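Local coordinates for bifunctional protein FolD (Thermus thermophilus, PDB 6V6Y) that probably oxidises 5,10-methylenetetrahydrofolate with NADP+ to the methenyl form and then hydrolyses that to 10-formyltetrahydrofolate, as a homodimer, at residues 126-131 with 170-175; 158-163 with 182-187. One frame throughout, in Å; residues are numbered along the deposited sequence.

Contact 1 (126-131 with 170-175); sequences RLWSGG and PLAGLL
In the NAD(P)-binding Rossmann domain, the last turn of helix 121-129 packs on helix 168-177 around a glycine, and Leu127 and Trp128 do the touching. Leu127 leaves the backbone with its CB aimed at the other helix and CG anti to the backbone N (chi1 -167°). CG comes 3.9 Å from Leu174 CD2, the two leucine side chains crossing at about a right angle. At the fork, CD1 reaches Pro170 CB at 4.0 Å, while CD2 rests against the backbone, 3.8 Å from Gly173 CA. Trp128 brings its six-membered ring over that same glycine: Gly173 CA lies above the face, 3.6 Å from the ring centroid and 19° off the ring normal, a CH-pi contact. A side chain on Gly173 would not fit, since an added CB would fall 2.6 Å from Leu127 CD2. Phe135 and Pro136 also touch Leu127, and the Trp128 ring stacks on Trp128 of the second subunit, so this helix pair borders the dimer interface. The helix carrying Leu127 stops in a Schellman motif: Gly130 has positive phi, Gly131 N bonds back to Arg126 O, and Gly130 N bonds weakly to Leu127 O. At the tip of the indole, Trp128 CZ2 sits 3.3 Å from Gly173 N and Trp128 CH2 passes 4.2 Å from Ala172 CB.

Contact 2 (158-163 with 182-187); sequences VVVVGR and VTLAHS. With NAP (NADP nicotinamide-adenine-dinucleotide phosphate), chain B.
The Arg163 guanidinium lies flat on the His186 ring, centres 4.0 Å apart and planes at 17°, with CZ over the middle of the imidazole; at the guanidinium edge, in plane, sits the 2'-phosphate of NADP. This is the cofactor end of a Rossmann beta-alpha-beta unit, where parallel strands 157-161 and 181-185 run out into loops. Arg163, extended from CG to NE, hydrogen-bonds from NE to O1X at 3.0 Å and from NH2 to O2X at 2.6 Å. Its NH1 forms a salt bridge with Asp179 of the second subunit, while His186 NE2 bonds to Ala180 O of that subunit, pinning both stacked groups. An alanine at Arg163 would remove the stack and these bonds, which would probably loosen the grip on the phosphate. Ser187 grips the phosphate too, through OG to O3X at 2.7 Å and through its backbone N. Behind the site the strands pair by straight bonds such as Val160 N to Thr183 O (2.8 Å, 178° at the hydrogen), and Val160 CG1 lies 3.9 Å from Leu184 CD2. The last bond is nearly straight too, but Gly162 N comes to Ala185 O at 2.8 Å from 38° above the carbonyl plane.

Overall arrangement
Along the chain the segments alternate, 126-131, 158-163, 170-175, 182-187, so contacts 1 and 2 interlock, their centres about 15 Å apart in the NAD(P)-binding domain. Helix 168-177 is the shared piece: it is the crossover between strands 157-161 and 181-185, which contact 2 joins, and it also bears on helix 121-129 in contact 1. The two contacts touch directly, with Ala172 CB 3.5 Å from Leu184 CD1 and Leu175 packed on Val158, Val160 and Val182. Both reach the second subunit. Strand 181-185, outermost in its own chain's sheet, pairs antiparallel with a strand of that subunit, so it serves the dimer interface through residues 182-184 and the NADP phosphate site through the loop that follows.

Contact 1 (126-131 with 170-175)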
ATOM      1  N   ARG A 126      -1.607   5.499   6.225  1.00 44.56           N
ATOM      2  CA  ARG A 126      -0.809   5.246   7.420  1.00 41.96           C
ATOM      3  C   ARG A 126      -0.270   3.818   7.427  1.00 42.62           C
ATOM      4  O   ARG A 126       0.859   3.576   7.870  1.00 42.81           O
ATOM      5  CB  ARG A 126      -1.636   5.529   8.672  1.00 46.96           C
ATOM      6  CG  ARG A 126      -1.746   7.025   9.010  1.00 48.34           C
ATOM      7  CD  ARG A 126      -0.425   7.575   9.554  1.00 50.77           C
ATOM      8  NE  ARG A 126      -0.511   9.005   9.857  1.00 55.00           N
ATOM      9  CZ  ARG A 126      -0.996   9.502  10.998  1.00 60.74           C
ATOM     10  NH1 ARG A 126      -1.433   8.681  11.948  1.00 58.39           N
ATOM     11  NH2 ARG A 126      -1.043  10.821  11.193  1.00 56.86           N
ATOM     12  N   LEU A 127      -1.065   2.860   6.947  1.00 42.30           N
ATOM     13  CA  LEU A 127      -0.642   1.461   6.963  1.00 46.68           C
ATOM     14  C   LEU A 127       0.592   1.260   6.098  1.00 43.73           C
ATOM     15  O   LEU A 127       1.589   0.669   6.534  1.00 45.57           O
ATOM     16  CB  LEU A 127      -1.776   0.566   6.461  1.00 42.05           C
ATOM     17  CG  LEU A 127      -1.708  -0.947   6.642  1.00 43.78           C
ATOM     18  CD1 LEU A 127      -3.115  -1.485   6.446  1.00 42.90           C
ATOM     19  CD2 LEU A 127      -0.749  -1.638   5.673  1.00 40.57           C
ATOM     20  N   TRP A 128       0.524   1.723   4.853  1.00 42.77           N
ATOM     21  CA  TRP A 128       1.623   1.545   3.919  1.00 43.91           C
ATOM     22  C   TRP A 128       2.804   2.462   4.207  1.00 43.30           C
ATOM     23  O   TRP A 128       3.920   2.137   3.803  1.00 47.35           O
ATOM     24  CB  TRP A 128       1.117   1.736   2.489  1.00 41.90           C
ATOM     25  CG  TRP A 128       0.471   0.444   1.979  1.00 44.22           C
ATOM     26  CD1 TRP A 128      -0.860   0.173   1.893  1.00 37.99           C
ATOM     27  CD2 TRP A 128       1.151  -0.744   1.537  1.00 40.44           C
ATOM     28  NE1 TRP A 128      -1.057  -1.096   1.394  1.00 41.34           N
ATOM     29  CE2 TRP A 128       0.158  -1.686   1.179  1.00 41.61           C
ATOM     30  CE3 TRP A 128       2.502  -1.096   1.393  1.00 42.30           C
ATOM     31  CZ2 TRP A 128       0.471  -2.960   0.687  1.00 39.92           C
ATOM     32  CZ3 TRP A 128       2.818  -2.363   0.905  1.00 41.04           C
ATOM     33  CH2 TRP A 128       1.804  -3.280   0.557  1.00 41.63           C
ATOM     34  N   SER A 129       2.607   3.563   4.937  1.00 45.44           N
ATOM     35  CA  SER A 129       3.715   4.450   5.292  1.00 45.18           C
ATOM     36  C   SER A 129       4.416   4.076   6.593  1.00 46.86           C
ATOM     37  O   SER A 129       5.439   4.690   6.919  1.00 41.73           O
ATOM     38  CB  SER A 129       3.221   5.894   5.391  1.00 45.20           C
ATOM     39  OG  SER A 129       2.804   6.310   4.105  1.00 49.20           O
ATOM     40  N   GLY A 130       3.901   3.100   7.343  1.00 46.06           N
ATOM     41  CA  GLY A 130       4.534   2.669   8.574  1.00 42.57           C
ATOM     42  C   GLY A 130       4.063   3.354   9.840  1.00 47.80           C
ATOM     43  O   GLY A 130       4.631   3.097  10.908  1.00 54.93           O
ATOM     44  N   GLY A 131       3.047   4.211   9.768  1.00 46.61           N
ATOM     45  CA  GLY A 131       2.550   4.912  10.932  1.00 48.67           C
ATOM     46  C   GLY A 131       1.459   4.147  11.668  1.00 50.75           C
ATOM     47  O   GLY A 131       1.209   2.962  11.434  1.00 48.92           O
ATOM     48  N   PRO A 170      -4.142  -4.688   2.017  1.00 38.02           N
ATOM     49  CA  PRO A 170      -3.724  -4.416   3.405  1.00 32.60           C
ATOM     50  C   PRO A 170      -2.996  -5.618   4.027  1.00 39.61           C
ATOM     51  O   PRO A 170      -2.037  -5.425   4.793  1.00 37.08           O
ATOM     52  CB  PRO A 170      -5.035  -4.075   4.125  1.00 34.22           C
ATOM     53  CG  PRO A 170      -6.138  -4.525   3.219  1.00 41.18           C
ATOM     54  CD  PRO A 170      -5.600  -4.548   1.826  1.00 35.39           C
ATOM     55  N   LEU A 171      -3.368  -6.855   3.669  1.00 34.35           N
ATOM     56  CA  LEU A 171      -2.610  -8.003   4.165  1.00 36.31           C
ATOM     57  C   LEU A 171      -1.146  -7.912   3.754  1.00 38.23           C
ATOM     58  O   LEU A 171      -0.237  -8.058   4.590  1.00 36.10           O
ATOM     59  CB  LEU A 171      -3.208  -9.320   3.669  1.00 36.51           C
ATOM     60  CG  LEU A 171      -2.474 -10.525   4.296  1.00 43.60           C
ATOM     61  CD1 LEU A 171      -2.343 -10.382   5.830  1.00 39.08           C
ATOM     62  CD2 LEU A 171      -3.163 -11.816   3.952  1.00 39.02           C
ATOM     63  N   ALA A 172      -0.895  -7.665   2.462  1.00 36.55           N
ATOM     64  CA  ALA A 172       0.489  -7.547   2.007  1.00 38.49           C
ATOM     65  C   ALA A 172       1.233  -6.478   2.794  1.00 37.52           C
ATOM     66  O   ALA A 172       2.373  -6.696   3.225  1.00 40.92           O
ATOM     67  CB  ALA A 172       0.528  -7.245   0.510  1.00 39.80           C
ATOM     68  N   GLY A 173       0.589  -5.328   3.024  1.00 37.18           N
ATOM     69  CA  GLY A 173       1.223  -4.276   3.806  1.00 36.71           C
ATOM     70  C   GLY A 173       1.529  -4.697   5.232  1.00 41.83           C
ATOM     71  O   GLY A 173       2.599  -4.387   5.765  1.00 39.79           O
ATOM     72  N   LEU A 174       0.585  -5.394   5.883  1.00 40.09           N
ATOM     73  CA  LEU A 174       0.829  -5.826   7.259  1.00 40.51           C
ATOM     74  C   LEU A 174       1.919  -6.893   7.322  1.00 38.38           C
ATOM     75  O   LEU A 174       2.747  -6.883   8.243  1.00 40.51           O
ATOM     76  CB  LEU A 174      -0.466  -6.339   7.895  1.00 39.25           C
ATOM     77  CG  LEU A 174      -1.530  -5.260   8.087  1.00 42.10           C
ATOM     78  CD1 LEU A 174      -2.765  -5.857   8.775  1.00 42.89           C
ATOM     79  CD2 LEU A 174      -0.984  -4.065   8.888  1.00 39.04           C
ATOM     80  N   LEU A 175       1.952  -7.814   6.353  1.00 36.36           N
ATOM     81  CA  LEU A 175       3.006  -8.830   6.360  1.00 41.03           C
ATOM     82  C   LEU A 175       4.394  -8.226   6.184  1.00 41.82           C
ATOM     83  O   LEU A 175       5.365  -8.735   6.756  1.00 39.12           O
ATOM     84  CB  LEU A 175       2.746  -9.862   5.283  1.00 37.66           C
ATOM     85  CG  LEU A 175       1.517 -10.719   5.566  1.00 42.45           C
ATOM     86  CD1 LEU A 175       1.079 -11.431   4.277  1.00 41.90           C
ATOM     87  CD2 LEU A 175       1.809 -11.706   6.694  1.00 36.63           C
TER

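Contact 2 (158-163 with 182-187)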
ATOM      1  N   VAL A 158       5.884 -15.502   1.827  1.00 37.98           N
ATOM      2  CA  VAL A 158       4.428 -15.472   1.876  1.00 36.86           C
ATOM      3  C   VAL A 158       3.881 -15.143   0.494  1.00 40.61           C
ATOM      4  O   VAL A 158       4.294 -14.147  -0.123  1.00 39.23           O
ATOM      5  CB  VAL A 158       3.920 -14.456   2.910  1.00 40.05           C
ATOM      6  CG1 VAL A 158       2.408 -14.477   2.957  1.00 41.18           C
ATOM      7  CG2 VAL A 158       4.527 -14.744   4.273  1.00 36.52           C
ATOM      8  N   VAL A 159       2.952 -15.972   0.009  1.00 36.03           N
ATOM      9  CA  VAL A 159       2.148 -15.650  -1.168  1.00 35.27           C
ATOM     10  C   VAL A 159       0.723 -15.326  -0.726  1.00 39.12           C
ATOM     11  O   VAL A 159       0.099 -16.084   0.029  1.00 37.91           O
ATOM     12  CB  VAL A 159       2.163 -16.777  -2.214  1.00 36.96           C
ATOM     13  CG1 VAL A 159       1.243 -16.421  -3.387  1.00 31.37           C
ATOM     14  CG2 VAL A 159       3.592 -17.046  -2.701  1.00 35.71           C
ATOM     15  N   VAL A 160       0.228 -14.180  -1.176  1.00 35.91           N
ATOM     16  CA  VAL A 160      -1.142 -13.745  -0.961  1.00 35.04           C
ATOM     17  C   VAL A 160      -1.831 -13.794  -2.318  1.00 40.08           C
ATOM     18  O   VAL A 160      -1.363 -13.160  -3.275  1.00 40.56           O
ATOM     19  CB  VAL A 160      -1.166 -12.329  -0.365  1.00 38.67           C
ATOM     20  CG1 VAL A 160      -2.580 -11.828  -0.167  1.00 36.88           C
ATOM     21  CG2 VAL A 160      -0.338 -12.290   0.918  1.00 33.77           C
ATOM     22  N   VAL A 161      -2.901 -14.577  -2.435  1.00 38.59           N
ATOM     23  CA  VAL A 161      -3.633 -14.673  -3.695  1.00 38.49           C
ATOM     24  C   VAL A 161      -4.929 -13.895  -3.569  1.00 39.39           C
ATOM     25  O   VAL A 161      -5.821 -14.271  -2.799  1.00 42.40           O
ATOM     26  CB  VAL A 161      -3.904 -16.125  -4.112  1.00 39.91           C
ATOM     27  CG1 VAL A 161      -4.449 -16.148  -5.549  1.00 35.19           C
ATOM     28  CG2 VAL A 161      -2.628 -16.991  -4.001  1.00 34.47           C
ATOM     29  N   GLY A 162      -5.045 -12.832  -4.361  1.00 37.54           N
ATOM     30  CA  GLY A 162      -6.157 -11.916  -4.281  1.00 38.40           C
ATOM     31  C   GLY A 162      -5.626 -10.567  -3.863  1.00 40.22           C
ATOM     32  O   GLY A 162      -4.770 -10.486  -2.976  1.00 37.06           O
ATOM     33  N   ARG A 163      -6.108  -9.500  -4.484  1.00 39.69           N
ATOM     34  CA  ARG A 163      -5.515  -8.191  -4.269  1.00 40.62           C
ATOM     35  C   ARG A 163      -6.586  -7.149  -3.973  1.00 43.38           C
ATOM     36  O   ARG A 163      -6.498  -6.002  -4.425  1.00 41.25           O
ATOM     37  CB  ARG A 163      -4.676  -7.774  -5.481  1.00 42.71           C
ATOM     38  CG  ARG A 163      -5.479  -7.757  -6.761  1.00 42.14           C
ATOM     39  CD  ARG A 163      -4.768  -7.063  -7.909  1.00 41.07           C
ATOM     40  NE  ARG A 163      -5.443  -7.413  -9.154  1.00 44.69           N
ATOM     41  CZ  ARG A 163      -5.107  -6.961 -10.356  1.00 44.32           C
ATOM     42  NH1 ARG A 163      -4.101  -6.112 -10.495  1.00 44.59           N
ATOM     43  NH2 ARG A 163      -5.791  -7.362 -11.421  1.00 41.69           N
ATOM     44  N   VAL A 182       6.892 -10.894   0.438  1.00 36.90           N
ATOM     45  CA  VAL A 182       5.485 -10.964   0.066  1.00 36.82           C
ATOM     46  C   VAL A 182       5.339 -10.984  -1.446  1.00 36.16           C
ATOM     47  O   VAL A 182       5.922 -10.153  -2.145  1.00 40.15           O
ATOM     48  CB  VAL A 182       4.687  -9.799   0.671  1.00 33.57           C
ATOM     49  CG1 VAL A 182       3.259  -9.859   0.171  1.00 36.42           C
ATOM     50  CG2 VAL A 182       4.721  -9.895   2.202  1.00 37.12           C
ATOM     51  N   THR A 183       4.542 -11.920  -1.942  1.00 38.45           N
ATOM     52  CA  THR A 183       4.145 -11.976  -3.341  1.00 36.00           C
ATOM     53  C   THR A 183       2.645 -11.758  -3.374  1.00 41.00           C
ATOM     54  O   THR A 183       1.893 -12.476  -2.687  1.00 42.22           O
ATOM     55  CB  THR A 183       4.525 -13.322  -3.975  1.00 36.75           C
ATOM     56  OG1 THR A 183       5.933 -13.501  -3.877  1.00 36.22           O
ATOM     57  CG2 THR A 183       4.139 -13.383  -5.436  1.00 33.76           C
ATOM     58  N   LEU A 184       2.209 -10.750  -4.132  1.00 36.49           N
ATOM     59  CA  LEU A 184       0.789 -10.522  -4.376  1.00 36.61           C
ATOM     60  C   LEU A 184       0.443 -11.121  -5.736  1.00 42.49           C
ATOM     61  O   LEU A 184       0.939 -10.660  -6.776  1.00 40.46           O
ATOM     62  CB  LEU A 184       0.432  -9.039  -4.313  1.00 39.45           C
ATOM     63  CG  LEU A 184      -0.113  -8.501  -2.983  1.00 43.51           C
ATOM     64  CD1 LEU A 184      -0.128  -6.976  -2.953  1.00 40.33           C
ATOM     65  CD2 LEU A 184      -1.515  -9.035  -2.667  1.00 42.66           C
ATOM     66  N   ALA A 185      -0.397 -12.155  -5.725  1.00 37.04           N
ATOM     67  CA  ALA A 185      -0.892 -12.792  -6.937  1.00 39.17           C
ATOM     68  C   ALA A 185      -2.384 -12.522  -7.074  1.00 41.72           C
ATOM     69  O   ALA A 185      -3.045 -12.044  -6.144  1.00 41.32           O
ATOM     70  CB  ALA A 185      -0.593 -14.301  -6.930  1.00 35.43           C
ATOM     71  N   HIS A 186      -2.917 -12.810  -8.252  1.00 40.34           N
ATOM     72  CA  HIS A 186      -4.275 -12.365  -8.574  1.00 40.31           C
ATOM     73  C   HIS A 186      -4.696 -13.042  -9.869  1.00 41.67           C
ATOM     74  O   HIS A 186      -3.983 -13.908 -10.397  1.00 42.92           O
ATOM     75  CB  HIS A 186      -4.346 -10.842  -8.697  1.00 40.88           C
ATOM     76  CG  HIS A 186      -3.244 -10.274  -9.532  1.00 44.78           C
ATOM     77  ND1 HIS A 186      -3.163 -10.477 -10.894  1.00 42.57           N
ATOM     78  CD2 HIS A 186      -2.150  -9.550  -9.193  1.00 44.58           C
ATOM     79  CE1 HIS A 186      -2.087  -9.868 -11.362  1.00 44.88           C
ATOM     80  NE2 HIS A 186      -1.449  -9.308 -10.349  1.00 39.40           N
ATOM     81  N   SER A 187      -5.837 -12.617 -10.410  1.00 39.60           N
ATOM     82  CA  SER A 187      -6.411 -13.359 -11.526  1.00 46.43           C
ATOM     83  C   SER A 187      -5.586 -13.254 -12.811  1.00 47.52           C
ATOM     84  O   SER A 187      -5.798 -14.052 -13.722  1.00 47.49           O
ATOM     85  CB  SER A 187      -7.840 -12.895 -11.777  1.00 42.88           C
ATOM     86  OG  SER A 187      -7.840 -11.672 -12.489  1.00 48.05           O
TER
HETATM   87  PA  NAP B 301     -12.503  -9.631  -4.475  1.00 44.48           P
HETATM   88  O1A NAP B 301     -13.956  -9.883  -4.595  1.00 44.70           O
HETATM   89  O2A NAP B 301     -12.182  -8.208  -4.722  1.00 44.23           O
HETATM   90  O5B NAP B 301     -11.696 -10.594  -5.481  1.00 44.99           O
HETATM   91  C5B NAP B 301     -10.700 -11.448  -4.967  1.00 44.84           C
HETATM   92  C4B NAP B 301      -9.459 -11.442  -5.851  1.00 44.43           C
HETATM   93  O4B NAP B 301      -9.091 -12.768  -6.172  1.00 44.88           O
HETATM   94  C3B NAP B 301      -9.663 -10.701  -7.162  1.00 44.25           C
HETATM   95  O3B NAP B 301      -9.075  -9.425  -7.067  1.00 43.59           O
HETATM   96  C2B NAP B 301      -9.000 -11.563  -8.227  1.00 44.36           C
HETATM   97  O2B NAP B 301      -7.859 -10.952  -8.792  1.00 43.74           O
HETATM   98  C1B NAP B 301      -8.589 -12.834  -7.493  1.00 44.86           C
HETATM   99  N9A NAP B 301      -9.106 -14.025  -8.196  1.00 46.34           N
HETATM  100  C8A NAP B 301     -10.425 -14.351  -8.383  1.00 49.08           C
HETATM  101  N7A NAP B 301     -10.486 -15.512  -9.074  1.00 50.16           N
HETATM  102  C5A NAP B 301      -9.228 -15.934  -9.328  1.00 48.30           C
HETATM  103  C6A NAP B 301      -8.731 -17.050  -9.991  1.00 47.70           C
HETATM  104  N6A NAP B 301      -9.565 -17.942 -10.518  1.00 48.94           N
HETATM  105  N1A NAP B 301      -7.367 -17.227 -10.100  1.00 46.16           N
HETATM  106  C2A NAP B 301      -6.509 -16.297  -9.550  1.00 45.29           C
HETATM  107  N3A NAP B 301      -7.011 -15.192  -8.892  1.00 45.11           N
HETATM  108  C4A NAP B 301      -8.350 -15.008  -8.785  1.00 46.01           C
HETATM  109  O3  NAP B 301     -11.982 -10.104  -3.026  1.00 44.41           O
HETATM  110  PN  NAP B 301     -12.692 -10.137  -1.582  1.00 44.63           P
HETATM  111  O1N NAP B 301     -13.614  -8.983  -1.489  1.00 44.40           O
HETATM  112  O2N NAP B 301     -11.645 -10.337  -0.554  1.00 44.09           O
HETATM  113  O5D NAP B 301     -13.569 -11.481  -1.686  1.00 45.68           O
HETATM  114  C5D NAP B 301     -12.926 -12.725  -1.850  1.00 46.16           C
HETATM  115  C4D NAP B 301     -13.559 -13.777  -0.948  1.00 46.83           C
HETATM  116  O4D NAP B 301     -13.156 -13.594   0.398  1.00 46.21           O
HETATM  117  C3D NAP B 301     -15.077 -13.680  -0.986  1.00 47.89           C
HETATM  118  O3D NAP B 301     -15.624 -14.924  -1.354  1.00 49.65           O
HETATM  119  C2D NAP B 301     -15.488 -13.340   0.429  1.00 47.80           C
HETATM  120  O2D NAP B 301     -16.592 -14.123   0.817  1.00 50.29           O
HETATM  121  C1D NAP B 301     -14.272 -13.703   1.260  1.00 46.82           C
HETATM  122  N1N NAP B 301     -14.146 -12.801   2.419  1.00 46.03           N
HETATM  123  C2N NAP B 301     -14.166 -13.332   3.676  1.00 46.49           C
HETATM  124  C3N NAP B 301     -14.054 -12.509   4.788  1.00 45.49           C
HETATM  125  C7N NAP B 301     -13.967 -13.116   6.155  1.00 44.74           C
HETATM  126  O7N NAP B 301     -13.967 -12.270   7.282  1.00 43.54           O
HETATM  127  N7N NAP B 301     -13.889 -14.440   6.269  1.00 45.11           N
HETATM  128  C4N NAP B 301     -13.917 -11.137   4.618  1.00 44.67           C
HETATM  129  C5N NAP B 301     -13.896 -10.607   3.334  1.00 45.05           C
HETATM  130  C6N NAP B 301     -14.012 -11.453   2.237  1.00 45.50           C
HETATM  131  P2B NAP B 301      -7.982  -9.735  -9.842  1.00 43.59           P
HETATM  132  O1X NAP B 301      -8.248  -8.448  -9.097  1.00 43.67           O
HETATM  133  O2X NAP B 301      -6.676  -9.615 -10.592  1.00 43.72           O
HETATM  134  O3X NAP B 301      -9.109 -10.002 -10.811  1.00 43.90           O